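Long-range contact in UPF0336 protein Rv0637 (Mycobacterium tuberculosis, PDB 5ZY8), which is the HadC subunit and probably takes part in dehydrating (3R)-hydroxyacyl chains carried on acyl-carrier protein: residues V60-F71 with K102-H110. Sequence-based numbering, arbitrary orientation.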
loop_
_atom_site.group_PDB
_atom_site.type_symbol
_atom_site.label_atom_id
_atom_site.label_comp_id
_atom_site.label_asym_id
_atom_site.label_seq_id
_atom_site.Cartn_x
_atom_site.Cartn_y
_atom_site.Cartn_z
ATOM N N VAL C 60 1.183 -12.563 0.947
ATOM C CA VAL C 60 -0.094 -13.110 0.503
ATOM C C VAL C 60 -1.125 -13.046 1.632
ATOM O O VAL C 60 -2.289 -13.433 1.454
ATOM C CB VAL C 60 0.112 -14.530 -0.060
ATOM C CG1 VAL C 60 -1.186 -15.135 -0.577
ATOM C CG2 VAL C 60 1.144 -14.483 -1.182
ATOM N N THR C 61 -0.727 -12.521 2.796
ATOM C CA THR C 61 -1.738 -12.168 3.785
ATOM C C THR C 61 -2.799 -11.247 3.181
ATOM O O THR C 61 -3.984 -11.353 3.524
ATOM C CB THR C 61 -1.090 -11.521 5.015
ATOM O OG1 THR C 61 -2.039 -11.489 6.084
ATOM C CG2 THR C 61 -0.649 -10.100 4.731
ATOM N N ILE C 62 -2.405 -10.369 2.253
ATOM C CA ILE C 62 -3.376 -9.493 1.609
ATOM C C ILE C 62 -4.397 -10.315 0.831
ATOM O O ILE C 62 -5.610 -10.108 0.949
ATOM C CB ILE C 62 -2.669 -8.464 0.710
ATOM C CG1 ILE C 62 -1.928 -7.439 1.566
ATOM C CG2 ILE C 62 -3.680 -7.759 -0.177
ATOM C CD1 ILE C 62 -0.828 -6.719 0.828
ATOM N N LEU C 63 -3.928 -11.258 0.017
ATOM C CA LEU C 63 -4.872 -12.089 -0.721
ATOM C C LEU C 63 -5.727 -12.913 0.243
ATOM O O LEU C 63 -6.955 -12.995 0.090
ATOM C CB LEU C 63 -4.133 -12.983 -1.719
ATOM C CG LEU C 63 -5.026 -13.832 -2.638
ATOM C CD1 LEU C 63 -6.180 -12.998 -3.192
ATOM C CD2 LEU C 63 -4.210 -14.440 -3.775
ATOM N N ALA C 64 -5.091 -13.531 1.245
ATOM C CA ALA C 64 -5.821 -14.353 2.207
ATOM C C ALA C 64 -7.004 -13.608 2.829
ATOM O O ALA C 64 -8.092 -14.179 2.979
ATOM C CB ALA C 64 -4.867 -14.844 3.300
ATOM N N LYS C 65 -6.831 -12.318 3.155
ATOM C CA LYS C 65 -7.918 -11.594 3.808
ATOM C C LYS C 65 -8.899 -10.970 2.823
ATOM O O LYS C 65 -10.065 -10.756 3.176
ATOM C CB LYS C 65 -7.366 -10.497 4.728
ATOM C CG LYS C 65 -8.423 -9.970 5.688
ATOM C CD LYS C 65 -8.002 -8.718 6.414
ATOM C CE LYS C 65 -8.504 -8.788 7.852
ATOM N NZ LYS C 65 -7.755 -7.940 8.821
ATOM N N TYR C 66 -8.486 -10.723 1.580
ATOM C CA TYR C 66 -9.474 -10.443 0.545
ATOM C C TYR C 66 -10.533 -11.537 0.523
ATOM O O TYR C 66 -11.739 -11.253 0.497
ATOM C CB TYR C 66 -8.799 -10.346 -0.826
ATOM C CG TYR C 66 -8.130 -9.032 -1.164
ATOM C CD1 TYR C 66 -8.307 -7.891 -0.372
ATOM C CD2 TYR C 66 -7.322 -8.927 -2.291
ATOM C CE1 TYR C 66 -7.691 -6.680 -0.699
ATOM C CE2 TYR C 66 -6.705 -7.727 -2.625
ATOM C CZ TYR C 66 -6.895 -6.607 -1.825
ATOM O OH TYR C 66 -6.276 -5.430 -2.166
ATOM N N VAL C 67 -10.091 -12.798 0.599
ATOM C CA VAL C 67 -11.000 -13.933 0.494
ATOM C C VAL C 67 -11.788 -14.106 1.782
ATOM O O VAL C 67 -13.008 -14.308 1.758
ATOM C CB VAL C 67 -10.217 -15.211 0.146
ATOM C CG1 VAL C 67 -11.176 -16.368 -0.139
ATOM C CG2 VAL C 67 -9.297 -14.955 -1.019
ATOM N N GLN C 68 -11.105 -14.014 2.925
ATOM C CA GLN C 68 -11.787 -14.205 4.198
ATOM C C GLN C 68 -12.924 -13.205 4.361
ATOM O O GLN C 68 -14.040 -13.582 4.737
ATOM C CB GLN C 68 -10.802 -14.086 5.362
ATOM C CG GLN C 68 -9.969 -15.322 5.646
ATOM C CD GLN C 68 -8.778 -15.020 6.547
ATOM O OE1 GLN C 68 -8.946 -14.630 7.707
ATOM N NE2 GLN C 68 -7.571 -15.201 6.019
ATOM N N LEU C 69 -12.665 -11.922 4.080
ATOM C CA LEU C 69 -13.725 -10.929 4.219
ATOM C C LEU C 69 -14.843 -11.146 3.209
ATOM O O LEU C 69 -16.017 -10.969 3.544
ATOM C CB LEU C 69 -13.172 -9.510 4.106
ATOM C CG LEU C 69 -12.080 -9.153 5.107
ATOM C CD1 LEU C 69 -11.478 -7.803 4.772
ATOM C CD2 LEU C 69 -12.606 -9.184 6.541
ATOM N N ASP C 70 -14.513 -11.532 1.974
ATOM C CA ASP C 70 -15.573 -11.855 1.023
ATOM C C ASP C 70 -16.472 -12.956 1.574
ATOM O O ASP C 70 -17.700 -12.895 1.429
ATOM C CB ASP C 70 -14.983 -12.258 -0.329
ATOM C CG ASP C 70 -16.044 -12.387 -1.425
ATOM O OD1 ASP C 70 -16.784 -13.390 -1.446
ATOM O OD2 ASP C 70 -16.135 -11.484 -2.282
ATOM N N PHE C 71 -15.875 -13.941 2.254
ATOM C CA PHE C 71 -16.629 -15.050 2.836
ATOM C C PHE C 71 -17.551 -14.571 3.952
ATOM O O PHE C 71 -18.751 -14.867 3.950
ATOM C CB PHE C 71 -15.646 -16.111 3.342
ATOM C CG PHE C 71 -16.284 -17.234 4.112
ATOM C CD1 PHE C 71 -16.946 -18.262 3.455
ATOM C CD2 PHE C 71 -16.180 -17.288 5.500
ATOM C CE1 PHE C 71 -17.530 -19.307 4.170
ATOM C CE2 PHE C 71 -16.754 -18.334 6.219
ATOM C CZ PHE C 71 -17.428 -19.345 5.551
ATOM N N LYS C 102 0.287 -14.326 -11.208
ATOM C CA LYS C 102 -1.170 -14.284 -11.154
ATOM C C LYS C 102 -1.653 -15.444 -10.288
ATOM O O LYS C 102 -1.337 -16.605 -10.566
ATOM C CB LYS C 102 -1.748 -14.360 -12.568
ATOM C CG LYS C 102 -3.218 -14.023 -12.709
ATOM C CD LYS C 102 -3.712 -14.416 -14.092
ATOM C CE LYS C 102 -5.005 -13.708 -14.441
ATOM N NZ LYS C 102 -5.436 -13.948 -15.840
ATOM N N LEU C 103 -2.417 -15.136 -9.248
ATOM C CA LEU C 103 -2.794 -16.118 -8.246
ATOM C C LEU C 103 -4.306 -16.215 -8.131
ATOM O O LEU C 103 -5.007 -15.198 -8.163
ATOM C CB LEU C 103 -2.203 -15.746 -6.877
ATOM C CG LEU C 103 -0.682 -15.652 -6.781
ATOM C CD1 LEU C 103 -0.257 -15.453 -5.340
ATOM C CD2 LEU C 103 -0.054 -16.899 -7.362
ATOM N N TRP C 104 -4.802 -17.441 -7.972
ATOM C CA TRP C 104 -6.212 -17.698 -7.710
ATOM C C TRP C 104 -6.344 -18.263 -6.307
ATOM O O TRP C 104 -5.644 -19.212 -5.942
ATOM C CB TRP C 104 -6.821 -18.668 -8.729
ATOM C CG TRP C 104 -6.805 -18.155 -10.131
ATOM C CD1 TRP C 104 -5.814 -18.329 -11.061
ATOM C CD2 TRP C 104 -7.825 -17.380 -10.771
ATOM N NE1 TRP C 104 -6.157 -17.705 -12.244
ATOM C CE2 TRP C 104 -7.386 -17.117 -12.092
ATOM C CE3 TRP C 104 -9.066 -16.883 -10.359
ATOM C CZ2 TRP C 104 -8.147 -16.375 -12.997
ATOM C CZ3 TRP C 104 -9.822 -16.157 -11.264
ATOM C CH2 TRP C 104 -9.360 -15.909 -12.565
ATOM N N ALA C 105 -7.261 -17.696 -5.541
ATOM C CA ALA C 105 -7.406 -18.008 -4.134
ATOM C C ALA C 105 -8.648 -18.854 -3.907
ATOM O O ALA C 105 -9.660 -18.727 -4.605
ATOM C CB ALA C 105 -7.471 -16.731 -3.297
ATOM N N ARG C 106 -8.536 -19.738 -2.925
ATOM C CA ARG C 106 -9.600 -20.660 -2.561
ATOM C C ARG C 106 -9.463 -20.918 -1.072
ATOM O O ARG C 106 -8.428 -21.420 -0.626
ATOM C CB ARG C 106 -9.508 -21.960 -3.367
ATOM C CG ARG C 106 -10.648 -22.932 -3.131
ATOM C CD ARG C 106 -10.308 -24.305 -3.679
ATOM N NE ARG C 106 -10.146 -25.312 -2.633
ATOM C CZ ARG C 106 -9.583 -26.503 -2.829
ATOM N NH1 ARG C 106 -9.476 -27.370 -1.824
ATOM N NH2 ARG C 106 -9.127 -26.828 -4.033
ATOM N N MET C 107 -10.471 -20.539 -0.305
ATOM C CA MET C 107 -10.454 -20.734 1.135
ATOM C C MET C 107 -11.333 -21.926 1.495
ATOM O O MET C 107 -12.509 -21.965 1.124
ATOM C CB MET C 107 -10.950 -19.480 1.840
ATOM C CG MET C 107 -10.566 -19.377 3.290
ATOM S SD MET C 107 -11.656 -18.167 4.031
ATOM C CE MET C 107 -13.191 -19.091 3.989
ATOM N N ASP C 108 -10.776 -22.878 2.242
ATOM C CA ASP C 108 -11.569 -23.942 2.837
ATOM C C ASP C 108 -11.688 -23.728 4.340
ATOM O O ASP C 108 -10.766 -23.233 4.993
ATOM C CB ASP C 108 -10.946 -25.330 2.592
ATOM C CG ASP C 108 -10.666 -25.617 1.120
ATOM O OD1 ASP C 108 -11.083 -24.807 0.267
ATOM O OD2 ASP C 108 -10.049 -26.672 0.815
ATOM N N ILE C 109 -12.808 -24.172 4.897
ATOM C CA ILE C 109 -12.948 -24.226 6.345
ATOM C C ILE C 109 -12.308 -25.523 6.830
ATOM O O ILE C 109 -12.834 -26.621 6.611
ATOM C CB ILE C 109 -14.408 -24.128 6.783
ATOM C CG1 ILE C 109 -14.991 -22.805 6.293
ATOM C CG2 ILE C 109 -14.504 -24.307 8.299
ATOM C CD1 ILE C 109 -14.765 -21.643 7.218
ATOM N N HIS C 110 -11.145 -25.391 7.459
ATOM C CA HIS C 110 -10.351 -26.546 7.843
ATOM C C HIS C 110 -10.879 -27.175 9.123
ATOM O O HIS C 110 -10.911 -28.403 9.239
ATOM C CB HIS C 110 -8.889 -26.130 8.003
ATOM C CG HIS C 110 -7.926 -27.275 8.036
ATOM N ND1 HIS C 110 -7.414 -27.782 9.212
ATOM C CD2 HIS C 110 -7.369 -28.003 7.039
ATOM C CE1 HIS C 110 -6.585 -28.774 8.939
ATOM N NE2 HIS C 110 -6.539 -28.927 7.628
#
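Ala64 O takes the helical bond from Gln68 N (3.0 Å) and a second, weak and strongly bent one from the side-chain NE2 of Gln68, whose CG rests against Met107 SD. No hydrogen bond crosses between helix and strand; the join is apolar. Met107 makes the largest share of it, with CB against Val67 CG1 (3.7 Å) and a bend at chi3 that carries CE over one face of the Phe71 ring, 3.8 Å from the centroid, a CH-pi contact. Its SD stands obliquely to the same ring, making the pair Met-aromatic. Phe71 CG lies anti to its backbone N (chi1 173°), which extends the ring toward the strand, where Ile109 CD1 meets Phe71 CZ at 3.9 Å. Toward the helix start, Ala105 CB faces both Val67 CG2 and Leu63 CG, while Leu63 CD2 packs on Leu103 CB (3.9 Å). On the strand's other side, Arg106 and Asp108 form a side-on salt bridge, NE to OD1 and NH1 to OD2. Residues 61-71 cross strand 102-110 at -55°; the helix packs on the antiparallel sheet as the central helix of a hotdog fold, and strand 102-113 runs between 11-19, whose Trp12 meets Phe71 edge-to-face, and 120-129.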